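Local coordinates for aminopeptidase N family protein (Idiomarina loihiensis L2TR, PDB 4FGM) that probably acts as a zinc-dependent aminopeptidase of the M61 family, removing amino acids from the N termini of peptides, at residues 167-172 with 186-191; 176-181 with 199-204; 227-232 with 247-252; 267-272 with 313-318. One frame throughout, in Å; residues are numbered along the deposited sequence.

Contact 1. Residues 167-172 with 186-191; sequences PFLIGD and SLVLSG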
loop_
_atom_site.group_PDB
_atom_site.type_symbol
_atom_site.label_atom_id
_atom_site.label_comp_id
_atom_site.label_asym_id
_atom_site.label_seq_id
_atom_site.Cartn_x
_atom_site.Cartn_y
_atom_site.Cartn_z
ATOM N N PRO A 167 2.855 13.942 6.485
ATOM C CA PRO A 167 4.228 13.468 6.711
ATOM C C PRO A 167 5.218 14.536 6.264
ATOM O O PRO A 167 4.855 15.435 5.512
ATOM C CB PRO A 167 4.306 12.198 5.861
ATOM C CG PRO A 167 3.304 12.465 4.746
ATOM C CD PRO A 167 2.150 13.086 5.511
ATOM N N PHE A 168 6.455 14.442 6.740
ATOM C CA PHE A 168 7.506 15.400 6.387
ATOM C C PHE A 168 8.717 14.673 5.799
ATOM O O PHE A 168 9.089 13.586 6.254
ATOM C CB PHE A 168 7.985 16.189 7.623
ATOM C CG PHE A 168 7.114 17.360 7.996
ATOM C CD1 PHE A 168 5.850 17.165 8.547
ATOM C CD2 PHE A 168 7.573 18.665 7.815
ATOM C CE1 PHE A 168 5.055 18.253 8.930
ATOM C CE2 PHE A 168 6.788 19.761 8.191
ATOM C CZ PHE A 168 5.525 19.555 8.745
ATOM N N LEU A 169 9.331 15.286 4.794
ATOM C CA LEU A 169 10.518 14.740 4.148
ATOM C C LEU A 169 11.551 15.868 4.075
ATOM O O LEU A 169 11.263 16.957 3.571
ATOM C CB LEU A 169 10.180 14.241 2.736
ATOM C CG LEU A 169 11.341 13.687 1.900
ATOM C CD1 LEU A 169 12.046 12.580 2.678
ATOM C CD2 LEU A 169 10.820 13.150 0.566
ATOM N N ILE A 170 12.746 15.613 4.593
ATOM C CA ILE A 170 13.793 16.617 4.572
ATOM C C ILE A 170 15.097 16.056 4.012
ATOM O O ILE A 170 15.350 14.862 4.097
ATOM C CB ILE A 170 14.041 17.187 5.996
ATOM C CG1 ILE A 170 14.391 16.064 6.971
ATOM C CG2 ILE A 170 12.797 17.905 6.486
ATOM C CD1 ILE A 170 14.642 16.544 8.396
ATOM N N GLY A 171 15.921 16.921 3.430
ATOM C CA GLY A 171 17.184 16.469 2.879
ATOM C C GLY A 171 17.566 17.253 1.643
ATOM O O GLY A 171 17.083 18.363 1.432
ATOM N N ASP A 172 18.444 16.678 0.829
ATOM C CA ASP A 172 18.888 17.316 -0.407
ATOM C C ASP A 172 17.834 16.938 -1.447
ATOM O O ASP A 172 18.059 16.100 -2.310
ATOM C CB ASP A 172 20.277 16.777 -0.780
ATOM C CG ASP A 172 20.812 17.369 -2.071
ATOM O OD1 ASP A 172 20.333 18.447 -2.491
ATOM O OD2 ASP A 172 21.726 16.756 -2.662
ATOM N N SER A 186 3.392 18.630 -6.728
ATOM C CA SER A 186 4.837 18.530 -6.564
ATOM C C SER A 186 5.310 17.089 -6.499
ATOM O O SER A 186 4.664 16.231 -5.890
ATOM C CB SER A 186 5.292 19.230 -5.277
ATOM O OG SER A 186 5.083 20.626 -5.337
ATOM N N LEU A 187 6.435 16.831 -7.150
ATOM C CA LEU A 187 7.051 15.525 -7.102
ATOM C C LEU A 187 8.328 15.830 -6.341
ATOM O O LEU A 187 9.121 16.668 -6.772
ATOM C CB LEU A 187 7.395 14.994 -8.492
ATOM C CG LEU A 187 8.258 13.719 -8.415
ATOM C CD1 LEU A 187 7.500 12.617 -7.672
ATOM C CD2 LEU A 187 8.641 13.261 -9.805
ATOM N N VAL A 188 8.513 15.177 -5.199
ATOM C CA VAL A 188 9.700 15.406 -4.383
ATOM C C VAL A 188 10.493 14.122 -4.225
ATOM O O VAL A 188 9.938 13.078 -3.878
ATOM C CB VAL A 188 9.312 15.931 -2.984
ATOM C CG1 VAL A 188 10.568 16.238 -2.174
ATOM C CG2 VAL A 188 8.445 17.160 -3.124
ATOM N N LEU A 189 11.798 14.209 -4.456
ATOM C CA LEU A 189 12.658 13.033 -4.358
ATOM C C LEU A 189 13.827 13.222 -3.404
ATOM O O LEU A 189 14.470 14.278 -3.395
ATOM C CB LEU A 189 13.227 12.687 -5.738
ATOM C CG LEU A 189 12.268 12.549 -6.921
ATOM C CD1 LEU A 189 13.080 12.276 -8.191
ATOM C CD2 LEU A 189 11.281 11.432 -6.662
ATOM N N SER A 190 14.102 12.186 -2.615
ATOM C CA SER A 190 15.220 12.183 -1.680
ATOM C C SER A 190 15.931 10.843 -1.864
ATOM O O SER A 190 15.297 9.786 -1.799
ATOM C CB SER A 190 14.739 12.308 -0.234
ATOM O OG SER A 190 15.834 12.193 0.672
ATOM N N GLY A 191 17.242 10.890 -2.091
ATOM C CA GLY A 191 18.007 9.672 -2.298
ATOM C C GLY A 191 18.752 9.784 -3.616
ATOM O O GLY A 191 18.522 10.731 -4.361
HETATM O O HOH W 1 18.119 13.655 0.956
HETATM O O HOH W 2 19.025 13.167 -1.667
#
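Val188 is the first residue of 186-191 to meet strand 168-171: its CG1 lies 4.1 Å from CD2 of Leu169, and the two side chains lie alongside, running opposite ways. Leu189 turns to the other face of its strand, where it touches Thr227 of strand 222-230. Ser190 comes back toward Leu169, offering its CB to both branches of the leucine fork, with CD1 of Leu169 4.0 Å from that CB. Its hydroxyl, anti to the backbone N (chi1 175°), leaves this apolar patch and is gripped by two partners, Gln103 OE1 and a water. That water donates to Ser190 OG at 2.7 Å and accepts from Asp172 N at 3.0 Å. A second water takes the N-H of Gly191 and donates to Asp172 O, 3.2 Å away. Strand 168-171 pairs with strands 103-106 and 137-140 and strand 183-190 with others, their axes standing at 54°; no direct hydrogen bond joins the two segments. The chemistry is thus divided: a leucine caught between valine and serine carbons gives dry contact at one end, and water satisfies backbone groups at the other, so two separately paired strands abut without sharing a sheet.

Contact 2. Residues 176-181 with 199-204; sequences EEFIAH and RITADL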
loop_
_atom_site.group_PDB
_atom_site.type_symbol
_atom_site.label_atom_id
_atom_site.label_comp_id
_atom_site.label_asym_id
_atom_site.label_seq_id
_atom_site.Cartn_x
_atom_site.Cartn_y
_atom_site.Cartn_z
ATOM N N GLU A 176 10.097 19.084 -8.363
ATOM C CA GLU A 176 9.586 19.460 -9.675
ATOM C C GLU A 176 8.081 19.699 -9.565
ATOM O O GLU A 176 7.307 18.781 -9.286
ATOM C CB GLU A 176 9.854 18.344 -10.688
ATOM C CG GLU A 176 9.516 18.697 -12.131
ATOM C CD GLU A 176 10.582 19.549 -12.797
ATOM O OE1 GLU A 176 10.748 20.723 -12.406
ATOM O OE2 GLU A 176 11.259 19.036 -13.716
ATOM N N GLU A 177 7.679 20.941 -9.793
ATOM C CA GLU A 177 6.282 21.326 -9.715
ATOM C C GLU A 177 5.551 21.163 -11.044
ATOM O O GLU A 177 6.158 21.203 -12.107
ATOM C CB GLU A 177 6.188 22.778 -9.246
ATOM C CG GLU A 177 5.588 22.947 -7.866
ATOM C CD GLU A 177 6.437 23.814 -6.961
ATOM O OE1 GLU A 177 6.880 24.890 -7.412
ATOM O OE2 GLU A 177 6.654 23.421 -5.796
ATOM N N PHE A 178 4.244 20.953 -10.970
ATOM C CA PHE A 178 3.419 20.832 -12.165
ATOM C C PHE A 178 1.966 21.131 -11.823
ATOM O O PHE A 178 1.612 21.225 -10.648
ATOM C CB PHE A 178 3.550 19.437 -12.794
ATOM C CG PHE A 178 3.085 18.300 -11.919
ATOM C CD1 PHE A 178 3.912 17.777 -10.929
ATOM C CD2 PHE A 178 1.839 17.714 -12.128
ATOM C CE1 PHE A 178 3.518 16.668 -10.181
ATOM C CE2 PHE A 178 1.432 16.600 -11.384
ATOM C CZ PHE A 178 2.269 16.081 -10.405
ATOM N N ILE A 179 1.118 21.295 -12.832
ATOM C CA ILE A 179 -0.278 21.589 -12.537
ATOM C C ILE A 179 -1.257 20.664 -13.242
ATOM O O ILE A 179 -1.045 20.244 -14.377
ATOM C CB ILE A 179 -0.637 23.074 -12.868
ATOM C CG1 ILE A 179 -0.968 23.231 -14.349
ATOM C CG2 ILE A 179 0.521 23.996 -12.493
ATOM C CD1 ILE A 179 -2.462 23.349 -14.623
ATOM N N ALA A 180 -2.327 20.335 -12.536
ATOM C CA ALA A 180 -3.373 19.490 -13.073
ATOM C C ALA A 180 -4.669 20.227 -12.749
ATOM O O ALA A 180 -4.981 20.461 -11.576
ATOM C CB ALA A 180 -3.345 18.117 -12.403
ATOM N N HIS A 181 -5.407 20.609 -13.790
ATOM C CA HIS A 181 -6.657 21.344 -13.633
ATOM C C HIS A 181 -6.521 22.526 -12.684
ATOM O O HIS A 181 -7.283 22.657 -11.730
ATOM C CB HIS A 181 -7.771 20.422 -13.144
ATOM C CG HIS A 181 -8.296 19.507 -14.200
ATOM N ND1 HIS A 181 -7.850 19.546 -15.506
ATOM C CD2 HIS A 181 -9.233 18.532 -14.154
ATOM C CE1 HIS A 181 -8.489 18.636 -16.214
ATOM N NE2 HIS A 181 -9.335 18.005 -15.418
ATOM N N ARG A 199 9.688 14.527 -17.532
ATOM C CA ARG A 199 8.905 13.451 -18.129
ATOM C C ARG A 199 7.969 12.781 -17.124
ATOM O O ARG A 199 6.790 12.591 -17.414
ATOM C CB ARG A 199 9.848 12.424 -18.763
ATOM C CG ARG A 199 9.181 11.370 -19.620
ATOM C CD ARG A 199 8.784 10.162 -18.810
ATOM N NE ARG A 199 8.366 9.039 -19.653
ATOM C CZ ARG A 199 9.157 8.395 -20.511
ATOM N NH1 ARG A 199 10.428 8.752 -20.659
ATOM N NH2 ARG A 199 8.676 7.378 -21.215
ATOM N N ILE A 200 8.484 12.436 -15.946
ATOM C CA ILE A 200 7.671 11.787 -14.914
ATOM C C ILE A 200 6.545 12.718 -14.477
ATOM O O ILE A 200 5.402 12.315 -14.304
ATOM C CB ILE A 200 8.537 11.415 -13.678
ATOM C CG1 ILE A 200 9.576 10.363 -14.074
ATOM C CG2 ILE A 200 7.670 10.874 -12.563
ATOM C CD1 ILE A 200 10.623 10.101 -13.005
ATOM N N THR A 201 6.889 13.982 -14.312
ATOM C CA THR A 201 5.942 14.991 -13.896
ATOM C C THR A 201 4.857 15.179 -14.954
ATOM O O THR A 201 3.680 15.351 -14.629
ATOM C CB THR A 201 6.703 16.301 -13.604
ATOM O OG1 THR A 201 6.715 16.523 -12.187
ATOM C CG2 THR A 201 6.095 17.474 -14.324
ATOM N N ALA A 202 5.255 15.129 -16.221
ATOM C CA ALA A 202 4.306 15.268 -17.318
ATOM C C ALA A 202 3.322 14.099 -17.281
ATOM O O ALA A 202 2.125 14.285 -17.513
ATOM C CB ALA A 202 5.039 15.298 -18.651
ATOM N N ASP A 203 3.816 12.892 -16.992
ATOM C CA ASP A 203 2.921 11.742 -16.914
ATOM C C ASP A 203 2.006 11.840 -15.690
ATOM O O ASP A 203 0.820 11.491 -15.766
ATOM C CB ASP A 203 3.708 10.426 -16.874
ATOM C CG ASP A 203 4.346 10.087 -18.208
ATOM O OD1 ASP A 203 3.838 10.569 -19.245
ATOM O OD2 ASP A 203 5.342 9.332 -18.223
ATOM N N LEU A 204 2.545 12.311 -14.564
ATOM C CA LEU A 204 1.730 12.444 -13.361
ATOM C C LEU A 204 0.602 13.451 -13.609
ATOM O O LEU A 204 -0.529 13.263 -13.137
ATOM C CB LEU A 204 2.585 12.879 -12.163
ATOM C CG LEU A 204 3.563 11.823 -11.619
ATOM C CD1 LEU A 204 4.369 12.399 -10.448
ATOM C CD2 LEU A 204 2.779 10.578 -11.174
#
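Phe178 and Thr201 form the tight part of this contact, where a strand packs beneath a helix running at 23° to it. The ring is sent up from the strand with CG lodged between the backbone N and the carbonyl carbon (chi1 62°). Thr201 lies alongside it, pointing the other way: its OG1 comes within 3.3 Å of Phe178 CD1, and its CG2 rests 3.6 Å from Phe178 CB. Over one face of the ring, displaced toward the rim, hangs Thr201 O, 3.9 Å above the plane. Farther along the ring, Phe178 CZ meets Leu204 CB at 3.7 Å, the two side chains crossing at about a right angle. With an alanine in place of Phe178 the ring would be missing, and a gap would probably open below Thr201 O and beside Leu204 CB, while the contact of CB with Thr201 CG2 would stay. Toward Glu176 the contact thins. Glu176 CG lies 3.5 Å from Thr201 OG1, but its carboxylate bends off to bond Thr197 OG1. Glu177 points away from the helix into the exposed side, as Ala202 does from the strand. On the helix, Arg199 NE and Asp203 OD2 form a salt bridge whose hydrogen bond, 3.4 Å, is weak, and Asp203 OD2 also binds Tyr264 OH. Helix 197-215 connects the adjacent parallel strands 183-190 and 222-230, a beta-alpha-beta crossover, and here it covers the edge strand 174-180 of a mixed five-stranded sheet, as expected for a thermolysin-like metallopeptidase.

Contact 3. Residues 227-232 with 247-252; sequences TMVVGN and CSRKDL
Val229 and Cys247 face each other as a parallel beta pair, their side chains on the same side of the sheet, and with Arg249 they have the largest shares of the surface buried here. Backbone bonds set the pairing: Cys247 N gives to Met228 O, and Val230 N gives to Cys247 O at 3.0 Å. Val229 divides its two methyls. CG1 lies 3.5 Å from Arg249 CA, whereas CG2 meets Leu252 CD1 tip to tip, also at 3.5 Å. Cys247 places SG between its backbone N and carbonyl carbon (chi1 73°), where it touches Thr227 CG2 at 3.7 Å. Arg249 continues the pairing with its N-H, 2.8 Å from Val230 O, though the angle at hydrogen is only 138°. The chain bends at the third torsion, and one face of the guanidinium lies over that same oxygen, which sits 3.8 Å from the plane and toward the rim. NH2 of Arg249 approaches Gly231 CA at 3.4 Å, and NH1 bonds weakly to Arg192 O. An alanine at Arg249 would keep the backbone bond and the CB contact with Val230 O, but without the guanidinium Gly231 would probably lose its cover and Arg192 O its weak bond. Strand 222-230 lies between strands 183-190 and 242-248, and Phe267 of helix 262-277 packs on Cys247 and Leu252 on the Val229 side, with Leu92 against Val230 on the other.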
loop_
_atom_site.group_PDB
_atom_site.type_symbol
_atom_site.label_atom_id
_atom_site.label_comp_id
_atom_site.label_asym_id
_atom_site.label_seq_id
_atom_site.Cartn_x
_atom_site.Cartn_y
_atom_site.Cartn_z
ATOM N N THR A 227 8.723 11.358 -2.109
ATOM C CA THR A 227 9.363 10.118 -2.506
ATOM C C THR A 227 10.769 9.840 -2.021
ATOM O O THR A 227 11.689 10.612 -2.274
ATOM C CB THR A 227 9.389 10.017 -4.052
ATOM O OG1 THR A 227 8.070 10.245 -4.561
ATOM C CG2 THR A 227 9.862 8.643 -4.498
HETATM N N MSE A 228 10.924 8.719 -1.327
HETATM C CA MSE A 228 12.232 8.273 -0.872
HETATM C C MSE A 228 12.679 7.234 -1.910
HETATM O O MSE A 228 11.950 6.276 -2.219
HETATM C CB MSE A 228 12.144 7.642 0.517
HETATM C CG MSE A 228 12.093 8.658 1.629
HETATM SE SE MSE A 228 11.821 7.836 3.349
HETATM C CE MSE A 228 9.954 7.375 3.129
ATOM N N VAL A 229 13.868 7.433 -2.459
ATOM C CA VAL A 229 14.380 6.530 -3.476
ATOM C C VAL A 229 15.552 5.711 -2.971
ATOM O O VAL A 229 16.600 6.264 -2.633
ATOM C CB VAL A 229 14.841 7.311 -4.728
ATOM C CG1 VAL A 229 15.130 6.340 -5.868
ATOM C CG2 VAL A 229 13.779 8.321 -5.132
ATOM N N VAL A 230 15.377 4.393 -2.938
ATOM C CA VAL A 230 16.432 3.500 -2.485
ATOM C C VAL A 230 16.781 2.493 -3.582
ATOM O O VAL A 230 16.305 2.609 -4.706
ATOM C CB VAL A 230 16.000 2.750 -1.212
ATOM C CG1 VAL A 230 15.673 3.751 -0.119
ATOM C CG2 VAL A 230 14.795 1.867 -1.509
ATOM N N GLY A 231 17.608 1.508 -3.260
ATOM C CA GLY A 231 17.985 0.529 -4.261
ATOM C C GLY A 231 16.879 -0.471 -4.529
ATOM O O GLY A 231 16.564 -0.803 -5.680
ATOM N N ASN A 232 16.280 -0.956 -3.450
ATOM C CA ASN A 232 15.214 -1.930 -3.553
ATOM C C ASN A 232 14.198 -1.707 -2.447
ATOM O O ASN A 232 14.423 -2.075 -1.299
ATOM C CB ASN A 232 15.800 -3.339 -3.471
ATOM C CG ASN A 232 14.766 -4.412 -3.701
ATOM O OD1 ASN A 232 13.745 -4.177 -4.343
ATOM N ND2 ASN A 232 15.033 -5.607 -3.193
ATOM N N CYS A 247 10.344 3.980 -3.167
ATOM C CA CYS A 247 10.464 3.249 -4.422
ATOM C C CYS A 247 11.896 2.912 -4.792
ATOM O O CYS A 247 12.846 3.471 -4.249
ATOM C CB CYS A 247 9.826 4.044 -5.563
ATOM S SG CYS A 247 10.793 5.459 -6.065
ATOM N N SER A 248 12.038 1.992 -5.740
ATOM C CA SER A 248 13.351 1.567 -6.205
ATOM C C SER A 248 13.860 2.540 -7.254
ATOM O O SER A 248 13.096 3.045 -8.079
ATOM C CB SER A 248 13.261 0.158 -6.779
ATOM O OG SER A 248 12.764 -0.728 -5.794
ATOM N N ARG A 249 15.159 2.795 -7.213
ATOM C CA ARG A 249 15.796 3.727 -8.130
ATOM C C ARG A 249 15.579 3.349 -9.591
ATOM O O ARG A 249 15.597 4.212 -10.469
ATOM C CB ARG A 249 17.283 3.799 -7.809
ATOM C CG ARG A 249 18.025 4.977 -8.406
ATOM C CD ARG A 249 19.346 5.184 -7.659
ATOM N NE ARG A 249 19.905 3.903 -7.255
ATOM C CZ ARG A 249 20.071 3.515 -5.999
ATOM N NH1 ARG A 249 19.739 4.307 -4.993
ATOM N NH2 ARG A 249 20.530 2.304 -5.753
ATOM N N LYS A 250 15.365 2.064 -9.856
ATOM C CA LYS A 250 15.147 1.626 -11.232
ATOM C C LYS A 250 13.745 1.964 -11.728
ATOM O O LYS A 250 13.477 1.887 -12.919
ATOM C CB LYS A 250 15.390 0.119 -11.372
ATOM C CG LYS A 250 14.533 -0.761 -10.471
ATOM C CD LYS A 250 14.785 -2.227 -10.773
ATOM C CE LYS A 250 14.272 -3.146 -9.670
ATOM N NZ LYS A 250 12.804 -3.057 -9.481
ATOM N N ASP A 251 12.856 2.353 -10.820
ATOM C CA ASP A 251 11.485 2.690 -11.200
ATOM C C ASP A 251 11.349 4.128 -11.695
ATOM O O ASP A 251 10.328 4.494 -12.277
ATOM C CB ASP A 251 10.533 2.477 -10.016
ATOM C CG ASP A 251 10.558 1.049 -9.491
ATOM O OD1 ASP A 251 10.914 0.135 -10.268
ATOM O OD2 ASP A 251 10.208 0.839 -8.304
ATOM N N LEU A 252 12.371 4.943 -11.458
ATOM C CA LEU A 252 12.335 6.334 -11.879
ATOM C C LEU A 252 13.085 6.476 -13.187
ATOM O O LEU A 252 14.307 6.625 -13.208
ATOM C CB LEU A 252 12.946 7.230 -10.801
ATOM C CG LEU A 252 12.208 7.204 -9.453
ATOM C CD1 LEU A 252 12.914 8.126 -8.479
ATOM C CD2 LEU A 252 10.760 7.644 -9.620
HETATM O O HOH W 3 16.879 -0.016 -8.399
#

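Contact 4. Residues 267-272 with 313-318; sequences FLSLCC and FDDYLL
The carboxylate of Asp315 is met from above its plane by Ser269, whose OG donates to OD1 of Asp315 at 2.7 Å from a position 43° out of that plane. Two rings flank the crossing without spanning it. Cys271 SG lies 3.4 Å above one face of the Phe267 ring, toward the rim, while Phe313 CD1 sits in plane at the edge of the Tyr316 ring. Between the helices, whose axes pass at 114°, Leu318 spreads its fork over helix 262-277. Its CD1 lies 4.0 Å from Cys272 CB, and its CD2 rests 3.8 Å from Ser269 N. Cys272 SG reaches Leu317 CB at 3.9 Å. Asp314 presses CB against Ser269 O at 3.4 Å, with CG between the backbone N and the carbonyl carbon (chi1 52°), and its OD2 is hydrogen-bonded to His273 ND1. His273 binds the zinc ion together with His277 and Glu307, so Asp314 is a second-shell residue that helps fix the orientation of a first-shell ligand. The HExxH-plus-glutamate site is that of the gluzincins; here the crossing helix 308-320, which follows Glu307, also carries the aspartate that holds His273.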
loop_
_atom_site.group_PDB
_atom_site.type_symbol
_atom_site.label_atom_id
_atom_site.label_comp_id
_atom_site.label_asym_id
_atom_site.label_seq_id
_atom_site.Cartn_x
_atom_site.Cartn_y
_atom_site.Cartn_z
ATOM N N PHE A 267 5.880 2.318 -10.672
ATOM C CA PHE A 267 5.923 3.585 -9.954
ATOM C C PHE A 267 4.688 4.423 -10.269
ATOM O O PHE A 267 4.046 4.966 -9.363
ATOM C CB PHE A 267 7.180 4.379 -10.322
ATOM C CG PHE A 267 7.244 5.734 -9.676
ATOM C CD1 PHE A 267 7.442 5.858 -8.306
ATOM C CD2 PHE A 267 7.076 6.888 -10.437
ATOM C CE1 PHE A 267 7.470 7.124 -7.697
ATOM C CE2 PHE A 267 7.101 8.149 -9.844
ATOM C CZ PHE A 267 7.299 8.268 -8.471
ATOM N N LEU A 268 4.359 4.535 -11.554
ATOM C CA LEU A 268 3.191 5.312 -11.952
ATOM C C LEU A 268 1.931 4.705 -11.359
ATOM O O LEU A 268 1.003 5.419 -10.972
ATOM C CB LEU A 268 3.077 5.371 -13.472
ATOM C CG LEU A 268 4.173 6.200 -14.144
ATOM C CD1 LEU A 268 3.938 6.262 -15.638
ATOM C CD2 LEU A 268 4.192 7.588 -13.551
ATOM N N SER A 269 1.907 3.382 -11.273
ATOM C CA SER A 269 0.762 2.694 -10.711
ATOM C C SER A 269 0.660 3.006 -9.212
ATOM O O SER A 269 -0.437 3.183 -8.677
ATOM C CB SER A 269 0.898 1.191 -10.942
ATOM O OG SER A 269 -0.253 0.512 -10.483
ATOM N N LEU A 270 1.810 3.080 -8.542
ATOM C CA LEU A 270 1.847 3.389 -7.112
ATOM C C LEU A 270 1.331 4.807 -6.851
ATOM O O LEU A 270 0.519 5.018 -5.942
ATOM C CB LEU A 270 3.274 3.263 -6.569
ATOM C CG LEU A 270 3.497 3.651 -5.097
ATOM C CD1 LEU A 270 2.644 2.791 -4.167
ATOM C CD2 LEU A 270 4.960 3.464 -4.759
ATOM N N CYS A 271 1.800 5.769 -7.646
ATOM C CA CYS A 271 1.377 7.160 -7.480
ATOM C C CYS A 271 -0.115 7.290 -7.740
ATOM O O CYS A 271 -0.831 7.964 -7.001
ATOM C CB CYS A 271 2.125 8.080 -8.441
ATOM S SG CYS A 271 3.898 8.114 -8.202
ATOM N N CYS A 272 -0.570 6.636 -8.801
ATOM C CA CYS A 272 -1.973 6.653 -9.178
ATOM C C CYS A 272 -2.823 6.077 -8.042
ATOM O O CYS A 272 -3.934 6.539 -7.783
ATOM C CB CYS A 272 -2.170 5.821 -10.444
ATOM S SG CYS A 272 -3.843 5.808 -11.078
ATOM N N PHE A 313 -8.358 0.578 -10.111
ATOM C CA PHE A 313 -8.129 1.832 -10.811
ATOM C C PHE A 313 -6.675 2.266 -10.961
ATOM O O PHE A 313 -6.336 2.900 -11.963
ATOM C CB PHE A 313 -8.968 2.947 -10.169
ATOM C CG PHE A 313 -10.421 2.913 -10.581
ATOM C CD1 PHE A 313 -10.790 3.187 -11.895
ATOM C CD2 PHE A 313 -11.415 2.585 -9.667
ATOM C CE1 PHE A 313 -12.132 3.120 -12.298
ATOM C CE2 PHE A 313 -12.761 2.514 -10.059
ATOM C CZ PHE A 313 -13.118 2.790 -11.376
ATOM N N ASP A 314 -5.805 1.927 -10.008
ATOM C CA ASP A 314 -4.405 2.344 -10.146
ATOM C C ASP A 314 -3.806 1.908 -11.487
ATOM O O ASP A 314 -3.035 2.651 -12.093
ATOM C CB ASP A 314 -3.524 1.853 -8.976
ATOM C CG ASP A 314 -3.647 0.356 -8.703
ATOM O OD1 ASP A 314 -3.984 -0.420 -9.624
ATOM O OD2 ASP A 314 -3.379 -0.047 -7.549
ATOM N N ASP A 315 -4.170 0.720 -11.957
ATOM C CA ASP A 315 -3.673 0.232 -13.241
ATOM C C ASP A 315 -4.572 0.680 -14.398
ATOM O O ASP A 315 -4.090 1.166 -15.422
ATOM C CB ASP A 315 -3.582 -1.300 -13.250
ATOM C CG ASP A 315 -2.539 -1.832 -12.287
ATOM O OD1 ASP A 315 -1.445 -1.237 -12.219
ATOM O OD2 ASP A 315 -2.806 -2.851 -11.613
ATOM N N TYR A 316 -5.880 0.519 -14.225
ATOM C CA TYR A 316 -6.838 0.878 -15.261
ATOM C C TYR A 316 -6.725 2.340 -15.703
ATOM O O TYR A 316 -6.673 2.632 -16.900
ATOM C CB TYR A 316 -8.259 0.574 -14.776
ATOM C CG TYR A 316 -9.321 0.849 -15.814
ATOM C CD1 TYR A 316 -9.288 0.216 -17.060
ATOM C CD2 TYR A 316 -10.344 1.768 -15.568
ATOM C CE1 TYR A 316 -10.241 0.498 -18.036
ATOM C CE2 TYR A 316 -11.304 2.056 -16.535
ATOM C CZ TYR A 316 -11.249 1.420 -17.768
ATOM O OH TYR A 316 -12.194 1.714 -18.726
ATOM N N LEU A 317 -6.676 3.258 -14.741
ATOM C CA LEU A 317 -6.563 4.681 -15.064
ATOM C C LEU A 317 -5.262 4.992 -15.807
ATOM O O LEU A 317 -5.150 6.015 -16.483
ATOM C CB LEU A 317 -6.659 5.522 -13.787
ATOM C CG LEU A 317 -8.030 5.480 -13.105
ATOM C CD1 LEU A 317 -8.044 6.474 -11.951
ATOM C CD2 LEU A 317 -9.133 5.820 -14.122
ATOM N N LEU A 318 -4.280 4.104 -15.676
ATOM C CA LEU A 318 -2.999 4.276 -16.349
ATOM C C LEU A 318 -3.195 4.068 -17.852
ATOM O O LEU A 318 -2.517 4.691 -18.678
ATOM C CB LEU A 318 -1.986 3.274 -15.790
ATOM C CG LEU A 318 -0.693 3.819 -15.166
ATOM C CD1 LEU A 318 -0.974 4.930 -14.161
ATOM C CD2 LEU A 318 0.024 2.675 -14.485
#

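From the N terminus, contact 1 closes first, bringing 186-191 back to 167-172. Contact 2 opens within that span, at 176-181, and closes after it at 199-204, so the two cross; strands 174-180 and 183-190, antiparallel neighbours, bind them through Leu187 N and Glu176 O. Contact 3 follows in series, closing a loop that contains strand 235-238, and shares the sheet with contact 1 by way of Val188 and Thr227. Contact 4 closes last and spans the longest interval, joining the zinc-site helices. Phe267 touches Ile200 of contact 2 and Leu252 of contact 3, so sheet, covering helix and metal-binding helix meet in one core, with contact 1 joining it to strand 168-171.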